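Local coordinates for EDTA monooxygenase (EDTA-degrading bacterium BNC1, PDB 5DQP), which probably acts as a flavin-dependent monooxygenase that uses reduced FMN and molecular oxygen in the breakdown of EDTA, at residues K220-A223 with S224-E228; E152-E155 with V156-L160; L18-S21 with W22-R26. All coordinates share one frame; numbering follows the deposited sequence.

Overall arrangement
Contacts 1 and 2 are neighbours in a barrel of the luciferase-like monooxygenase type, and contact 3 lies on the opposite side of the chain's centre. The centres of contacts 1 and 2 are about 13 Å apart, and they touch where F226 of helix 217-226 packs against L154, E155 and H158 of helix 143-161. Contact 3, in the loop after strand 7-11, has its centre about 35 Å from that of contact 1 and about 39 Å from that of contact 2. Both helices border the predicted FMN site: the side chain of L222 is about 4 Å from that of Y147, that of L154 about 8 Å. W22 of contact 3 meets the second subunit.

Contact 1 of 3, residues K220-A223 with S224-E228; sequences KRLA and SRFGE
S224 reaches back one turn of helix 217-226 to R221, its OG donating a hydrogen bond to R221 O at 2.8 Å. With chi1 at 73°, the hydroxyl sits between the backbone N and carbonyl carbon of its own residue and faces the preceding turn, where a small polar side chain can satisfy itself inside the fold. R221 O thus takes two donors, since R225 N also bonds to it at 3.2 Å. The compact part continues with F226 N to L222 O, 2.9 Å, while the side chain of F226 meets L222 through CD2 and CD1, 4.2 Å apart. Leucine and phenylalanine suit this inner side, where L222 touches Y147, a residue predicted to bind FMN, and F226 touches E151 and L154 of helix 143-161. G227 is the first residue to leave helical geometry, yet its N still bonds to A223 O; the chain then enters strand 229-233, completing a beta-alpha-beta unit of the barrel.

The outer side is looser. R221 runs extended and lays one face of its guanidinium over CD of R225, 3.9 Å above the plane. The two guanidinium planes are only 13° apart, with R221 NH2 and R225 NE separated by 4.4 Å, and one water joins R221 NH2 to R225 NH1 through weak bonds. R225 NH2 finds its countercharge in a salt bridge with E151. The neighbouring like charges are therefore probably tolerated because E151 neutralises R225 and solvent screens the pair, while CD of R225 packs on the flat group of R221.

Contact 2 of 3, residues E152-E155 with V156-L160; sequences EFLE and VVHGL
The ring of F153 crosses V157 obliquely, its CE1 3.5 Å from V157 CG2. The imidazole of H158 has the carbonyl oxygen of L154 at its edge, close to the ring plane, with CD2 3.5 Å from L154 O, and it also meets the ring of W161 edge-to-face. The F153-V157 and L154-H158 pairs are each spaced four residues apart along the alpha-helix 143-161, one of the helices packed around the parallel barrel. F153 swings CG anti to its own nitrogen (chi1 -167°), which brings CE1 of the ring alongside V157 CG2; the branched valine offers that methyl to it and also touches W122 of strand 120-125. F153 also packs on P102 and L105 of helix 102-115, so a broad aromatic residue suits a place between two helices.

The backbone beneath is regular. V156, V157, H158 and G159 each donate to the carbonyl four residues earlier, and H158 N to L154 O is almost straight at 173°. The acidic residues face other partners: E152 is held by H187 and by the backbone of Y191 and F192, whereas E155 has a long, weak ion pair with R225. V156 adds close packing over the preceding turn, its CG2 lying 3.3 Å from E152 O.

Contact 3 of 3, residues L18-S21 with W22-R26; sequences LPNS and WNEGR
W22 begins the segment 22-26, directly after the type I beta turn L18-S21, which here runs on into a short 3-10 turn in the loop between strand 7-11 and helix 35-47. N20 O lies at the indole edge, in the ring plane, 4.0 Å from W22 CD1. The indole NE1 gives its hydrogen to a water at 3.1 Å, and that water in turn donates to N20 OD1, so a single molecule ties the two side chains. Tryptophan suits the place because a broad apolar ring with an N-H edge can bind the water while the rest packs on R68 and P69 and meets F179 and P178 of the second subunit.

N23 comes next and binds N20 twice. Its backbone N reaches N20 O at 3.0 Å, and its ND2 reaches N20 OD1 at 3.0 Å along an almost straight line (176°). That acceptor lies in the amide plane of N23, although the two amide planes are turned 55° apart. N20 brings OD1 there by placing CG anti to its nitrogen (chi1 -159°), while OD1 of N23 bonds to R29. A leucine in place of N23 would probably leave N20 OD1 with the water but no amide donor and R29 without this acceptor, so the N20 amide would be less restrained.

E24 follows, its N bonded to S21 O at 3.0 Å, and its CB and CG resting near S21 O and N20 O. Behind these residues the type I turn is closed by S21 N and S21 OG, both donating to L18 O; S21 OG is also hydrogen-bonded to S15 OG. The chemistry implies a loop shaped by amide and hydroxyl bonds more than by apolar packing, with W22 packing both within the chain and against the second subunit.

Contact 1 of 3, residues K220-A223 with S224-E228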
loop_
_atom_site.group_PDB
_atom_site.type_symbol
_atom_site.label_atom_id
_atom_site.label_comp_id
_atom_site.label_asym_id
_atom_site.label_seq_id
_atom_site.Cartn_x
_atom_site.Cartn_y
_atom_site.Cartn_z
ATOM N N LYS A 220 -5.225 20.461 -16.978
ATOM C CA LYS A 220 -4.095 21.377 -17.109
ATOM C C LYS A 220 -4.019 22.345 -15.937
ATOM O O LYS A 220 -2.914 22.697 -15.511
ATOM C CB LYS A 220 -4.156 22.137 -18.429
ATOM C CG LYS A 220 -3.726 21.283 -19.621
ATOM C CD LYS A 220 -3.944 22.065 -20.881
ATOM C CE LYS A 220 -3.651 21.248 -22.109
ATOM N NZ LYS A 220 -4.129 22.017 -23.282
ATOM N N ARG A 221 -5.171 22.757 -15.383
ATOM C CA ARG A 221 -5.165 23.658 -14.236
ATOM C C ARG A 221 -4.685 22.954 -12.980
ATOM O O ARG A 221 -3.839 23.479 -12.245
ATOM C CB ARG A 221 -6.547 24.246 -14.000
ATOM C CG ARG A 221 -6.569 25.196 -12.808
ATOM C CD ARG A 221 -7.953 25.776 -12.521
ATOM N NE ARG A 221 -7.919 26.710 -11.391
ATOM C CZ ARG A 221 -8.321 26.416 -10.155
ATOM N NH1 ARG A 221 -8.803 25.214 -9.870
ATOM N NH2 ARG A 221 -8.246 27.329 -9.195
ATOM N N LEU A 222 -5.227 21.763 -12.702
ATOM C CA LEU A 222 -4.702 20.970 -11.599
ATOM C C LEU A 222 -3.186 20.814 -11.728
ATOM O O LEU A 222 -2.438 21.018 -10.762
ATOM C CB LEU A 222 -5.391 19.610 -11.569
ATOM C CG LEU A 222 -5.310 18.842 -10.253
ATOM C CD1 LEU A 222 -6.183 19.484 -9.180
ATOM C CD2 LEU A 222 -5.740 17.428 -10.470
ATOM N N ALA A 223 -2.714 20.482 -12.931
ATOM C CA ALA A 223 -1.288 20.257 -13.128
ATOM C C ALA A 223 -0.482 21.515 -12.847
ATOM O O ALA A 223 0.605 21.440 -12.261
ATOM C CB ALA A 223 -1.026 19.759 -14.545
ATOM N N SER A 224 -0.997 22.685 -13.252
ATOM C CA SER A 224 -0.233 23.917 -13.060
ATOM C C SER A 224 -0.075 24.236 -11.578
ATOM O O SER A 224 0.905 24.881 -11.189
ATOM C CB SER A 224 -0.899 25.086 -13.802
ATOM O OG SER A 224 -2.100 25.507 -13.151
ATOM N N ARG A 225 -1.010 23.762 -10.737
ATOM C CA ARG A 225 -1.014 24.019 -9.294
ATOM C C ARG A 225 -0.248 22.965 -8.504
ATOM O O ARG A 225 0.454 23.300 -7.545
ATOM C CB ARG A 225 -2.459 24.103 -8.769
ATOM C CG ARG A 225 -3.282 25.242 -9.403
ATOM C CD ARG A 225 -4.721 25.348 -8.865
ATOM N NE ARG A 225 -4.753 25.262 -7.408
ATOM C CZ ARG A 225 -4.423 26.253 -6.582
ATOM N NH1 ARG A 225 -4.037 27.427 -7.067
ATOM N NH2 ARG A 225 -4.473 26.072 -5.267
ATOM N N PHE A 226 -0.369 21.695 -8.890
ATOM C CA PHE A 226 0.143 20.584 -8.100
ATOM C C PHE A 226 1.023 19.596 -8.850
ATOM O O PHE A 226 1.745 18.849 -8.194
ATOM C CB PHE A 226 -1.022 19.807 -7.480
ATOM C CG PHE A 226 -1.828 20.621 -6.531
ATOM C CD1 PHE A 226 -1.316 20.947 -5.291
ATOM C CD2 PHE A 226 -3.087 21.084 -6.885
ATOM C CE1 PHE A 226 -2.052 21.722 -4.399
ATOM C CE2 PHE A 226 -3.821 21.862 -6.008
ATOM C CZ PHE A 226 -3.308 22.175 -4.768
ATOM N N GLY A 227 0.990 19.554 -10.179
ATOM C CA GLY A 227 1.723 18.529 -10.904
ATOM C C GLY A 227 3.182 18.913 -11.064
ATOM O O GLY A 227 3.503 20.035 -11.462
ATOM N N GLU A 228 4.071 17.995 -10.715
ATOM C CA GLU A 228 5.492 18.204 -10.948
ATOM C C GLU A 228 5.977 17.390 -12.119
ATOM O O GLU A 228 6.936 17.782 -12.790
ATOM C CB GLU A 228 6.286 17.833 -9.698
ATOM C CG GLU A 228 5.632 18.438 -8.483
ATOM C CD GLU A 228 6.347 18.127 -7.192
ATOM O OE1 GLU A 228 5.840 17.286 -6.408
ATOM O OE2 GLU A 228 7.411 18.736 -6.964
HETATM O O HOH W 1 -5.371 28.771 -9.650
#

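Contact 2 of 3, residues E152-E155 with V156-L160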
loop_
_atom_site.group_PDB
_atom_site.type_symbol
_atom_site.label_atom_id
_atom_site.label_comp_id
_atom_site.label_asym_id
_atom_site.label_seq_id
_atom_site.Cartn_x
_atom_site.Cartn_y
_atom_site.Cartn_z
ATOM N N GLU A 152 -9.366 20.416 -3.925
ATOM C CA GLU A 152 -9.429 20.486 -2.467
ATOM C C GLU A 152 -8.678 19.323 -1.820
ATOM O O GLU A 152 -7.983 19.499 -0.808
ATOM C CB GLU A 152 -10.886 20.515 -2.003
ATOM C CG GLU A 152 -11.018 20.923 -0.530
ATOM C CD GLU A 152 -12.427 20.793 0.038
ATOM O OE1 GLU A 152 -12.533 20.597 1.270
ATOM O OE2 GLU A 152 -13.418 20.879 -0.734
ATOM N N PHE A 153 -8.807 18.130 -2.399
ATOM C CA PHE A 153 -8.064 16.960 -1.943
ATOM C C PHE A 153 -6.558 17.232 -1.920
ATOM O O PHE A 153 -5.864 16.873 -0.967
ATOM C CB PHE A 153 -8.402 15.778 -2.866
ATOM C CG PHE A 153 -7.958 14.443 -2.356
ATOM C CD1 PHE A 153 -6.622 14.060 -2.414
ATOM C CD2 PHE A 153 -8.875 13.550 -1.853
ATOM C CE1 PHE A 153 -6.224 12.819 -1.969
ATOM C CE2 PHE A 153 -8.471 12.324 -1.394
ATOM C CZ PHE A 153 -7.158 11.955 -1.451
ATOM N N LEU A 154 -6.032 17.835 -2.985
ATOM C CA LEU A 154 -4.603 18.104 -3.055
ATOM C C LEU A 154 -4.180 19.138 -2.024
ATOM O O LEU A 154 -3.098 19.018 -1.436
ATOM C CB LEU A 154 -4.220 18.557 -4.463
ATOM C CG LEU A 154 -3.810 17.437 -5.429
ATOM C CD1 LEU A 154 -2.574 16.745 -4.884
ATOM C CD2 LEU A 154 -4.905 16.455 -5.578
ATOM N N GLU A 155 -5.018 20.158 -1.778
ATOM C CA GLU A 155 -4.720 21.104 -0.705
ATOM C C GLU A 155 -4.674 20.405 0.652
ATOM O O GLU A 155 -3.795 20.687 1.475
ATOM C CB GLU A 155 -5.754 22.225 -0.660
ATOM C CG GLU A 155 -5.890 23.060 -1.906
ATOM C CD GLU A 155 -6.932 24.168 -1.737
ATOM O OE1 GLU A 155 -7.466 24.327 -0.613
ATOM O OE2 GLU A 155 -7.218 24.881 -2.722
ATOM N N VAL A 156 -5.643 19.532 0.925
ATOM C CA VAL A 156 -5.632 18.820 2.192
ATOM C C VAL A 156 -4.356 18.011 2.303
ATOM O O VAL A 156 -3.615 18.120 3.281
ATOM C CB VAL A 156 -6.874 17.923 2.333
ATOM C CG1 VAL A 156 -6.726 17.072 3.578
ATOM C CG2 VAL A 156 -8.147 18.767 2.390
ATOM N N VAL A 157 -4.040 17.243 1.258
ATOM C CA VAL A 157 -2.891 16.353 1.335
ATOM C C VAL A 157 -1.601 17.146 1.548
ATOM O O VAL A 157 -0.793 16.806 2.415
ATOM C CB VAL A 157 -2.834 15.462 0.086
ATOM C CG1 VAL A 157 -1.499 14.685 0.021
ATOM C CG2 VAL A 157 -4.009 14.536 0.107
ATOM N N HIS A 158 -1.375 18.211 0.763
ATOM C CA HIS A 158 -0.160 18.995 0.976
ATOM C C HIS A 158 -0.131 19.591 2.378
ATOM O O HIS A 158 0.915 19.594 3.043
ATOM C CB HIS A 158 -0.020 20.088 -0.087
ATOM C CG HIS A 158 0.685 19.621 -1.323
ATOM N ND1 HIS A 158 2.052 19.452 -1.377
ATOM C CD2 HIS A 158 0.210 19.242 -2.533
ATOM C CE1 HIS A 158 2.392 19.013 -2.576
ATOM N NE2 HIS A 158 1.292 18.870 -3.294
ATOM N N GLY A 159 -1.282 20.073 2.857
ATOM C CA GLY A 159 -1.365 20.543 4.229
ATOM C C GLY A 159 -0.991 19.476 5.243
ATOM O O GLY A 159 -0.261 19.749 6.196
ATOM N N LEU A 160 -1.458 18.241 5.035
ATOM C CA LEU A 160 -1.108 17.145 5.939
ATOM C C LEU A 160 0.377 16.826 5.893
ATOM O O LEU A 160 1.010 16.606 6.934
ATOM C CB LEU A 160 -1.928 15.897 5.606
ATOM C CG LEU A 160 -3.387 16.057 6.020
ATOM C CD1 LEU A 160 -4.249 14.897 5.543
ATOM C CD2 LEU A 160 -3.467 16.194 7.552
#

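Contact 3 of 3, residues L18-S21 with W22-R26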
loop_
_atom_site.group_PDB
_atom_site.type_symbol
_atom_site.label_atom_id
_atom_site.label_comp_id
_atom_site.label_asym_id
_atom_site.label_seq_id
_atom_site.Cartn_x
_atom_site.Cartn_y
_atom_site.Cartn_z
ATOM N N LEU A 18 0.163 -4.877 -23.887
ATOM C CA LEU A 18 -0.673 -5.564 -24.861
ATOM C C LEU A 18 -1.674 -6.494 -24.162
ATOM O O LEU A 18 -1.329 -7.168 -23.185
ATOM C CB LEU A 18 0.180 -6.339 -25.864
ATOM C CG LEU A 18 1.084 -5.444 -26.716
ATOM C CD1 LEU A 18 1.705 -6.252 -27.851
ATOM C CD2 LEU A 18 0.377 -4.143 -27.252
ATOM N N PRO A 19 -2.914 -6.579 -24.662
ATOM C CA PRO A 19 -3.953 -7.331 -23.932
ATOM C C PRO A 19 -3.677 -8.821 -23.794
ATOM O O PRO A 19 -4.123 -9.436 -22.815
ATOM C CB PRO A 19 -5.226 -7.070 -24.762
ATOM C CG PRO A 19 -4.711 -6.735 -26.164
ATOM C CD PRO A 19 -3.440 -5.937 -25.886
ATOM N N ASN A 20 -2.991 -9.437 -24.749
ATOM C CA ASN A 20 -2.668 -10.847 -24.618
ATOM C C ASN A 20 -1.312 -11.093 -23.944
ATOM O O ASN A 20 -0.812 -12.220 -23.984
ATOM C CB ASN A 20 -2.695 -11.520 -25.993
ATOM C CG ASN A 20 -2.875 -12.997 -25.890
ATOM O OD1 ASN A 20 -3.642 -13.481 -25.052
ATOM N ND2 ASN A 20 -2.130 -13.736 -26.694
ATOM N N SER A 21 -0.708 -10.065 -23.333
ATOM C CA SER A 21 0.676 -10.190 -22.885
ATOM C C SER A 21 0.830 -11.288 -21.848
ATOM O O SER A 21 1.899 -11.896 -21.754
ATOM C CB SER A 21 1.203 -8.844 -22.357
ATOM O OG SER A 21 0.433 -8.313 -21.278
ATOM N N TRP A 22 -0.226 -11.598 -21.089
ATOM C CA TRP A 22 -0.021 -12.604 -20.055
ATOM C C TRP A 22 0.058 -14.021 -20.601
ATOM O O TRP A 22 0.408 -14.934 -19.844
ATOM C CB TRP A 22 -1.102 -12.529 -18.986
ATOM C CG TRP A 22 -2.508 -12.726 -19.435
ATOM C CD1 TRP A 22 -2.992 -12.705 -20.724
ATOM C CD2 TRP A 22 -3.643 -12.966 -18.583
ATOM N NE1 TRP A 22 -4.351 -12.893 -20.707
ATOM C CE2 TRP A 22 -4.775 -13.072 -19.416
ATOM C CE3 TRP A 22 -3.805 -13.117 -17.195
ATOM C CZ2 TRP A 22 -6.063 -13.315 -18.907
ATOM C CZ3 TRP A 22 -5.092 -13.362 -16.689
ATOM C CH2 TRP A 22 -6.192 -13.445 -17.539
ATOM N N ASN A 23 -0.278 -14.232 -21.870
ATOM C CA ASN A 23 -0.058 -15.496 -22.550
ATOM C C ASN A 23 1.258 -15.529 -23.346
ATOM O O ASN A 23 1.543 -16.538 -23.990
ATOM C CB ASN A 23 -1.241 -15.803 -23.485
ATOM C CG ASN A 23 -2.465 -16.310 -22.737
ATOM O OD1 ASN A 23 -2.370 -17.210 -21.886
ATOM N ND2 ASN A 23 -3.627 -15.731 -23.047
ATOM N N GLU A 24 2.067 -14.467 -23.293
ATOM C CA GLU A 24 3.328 -14.358 -24.013
ATOM C C GLU A 24 4.495 -14.641 -23.062
ATOM O O GLU A 24 4.304 -14.931 -21.880
ATOM C CB GLU A 24 3.474 -12.965 -24.636
ATOM C CG GLU A 24 2.464 -12.632 -25.702
ATOM C CD GLU A 24 2.750 -13.366 -26.974
ATOM O OE1 GLU A 24 3.790 -14.061 -27.013
ATOM O OE2 GLU A 24 1.948 -13.254 -27.929
ATOM N N GLY A 25 5.722 -14.514 -23.577
ATOM C CA GLY A 25 6.867 -14.912 -22.777
ATOM C C GLY A 25 6.751 -16.391 -22.451
ATOM O O GLY A 25 6.475 -17.218 -23.322
ATOM N N ARG A 26 6.950 -16.749 -21.184
ATOM C CA ARG A 26 6.801 -18.154 -20.828
ATOM C C ARG A 26 5.335 -18.569 -20.659
ATOM O O ARG A 26 5.058 -19.746 -20.402
ATOM C CB ARG A 26 7.625 -18.455 -19.576
ATOM C CG ARG A 26 9.119 -18.711 -19.862
ATOM C CD ARG A 26 9.763 -17.593 -20.699
ATOM N NE ARG A 26 9.977 -16.366 -19.924
ATOM C CZ ARG A 26 10.150 -15.167 -20.476
ATOM N NH1 ARG A 26 10.136 -15.039 -21.797
ATOM N NH2 ARG A 26 10.339 -14.094 -19.714
HETATM O O HOH W 2 -6.187 -12.971 -23.234
#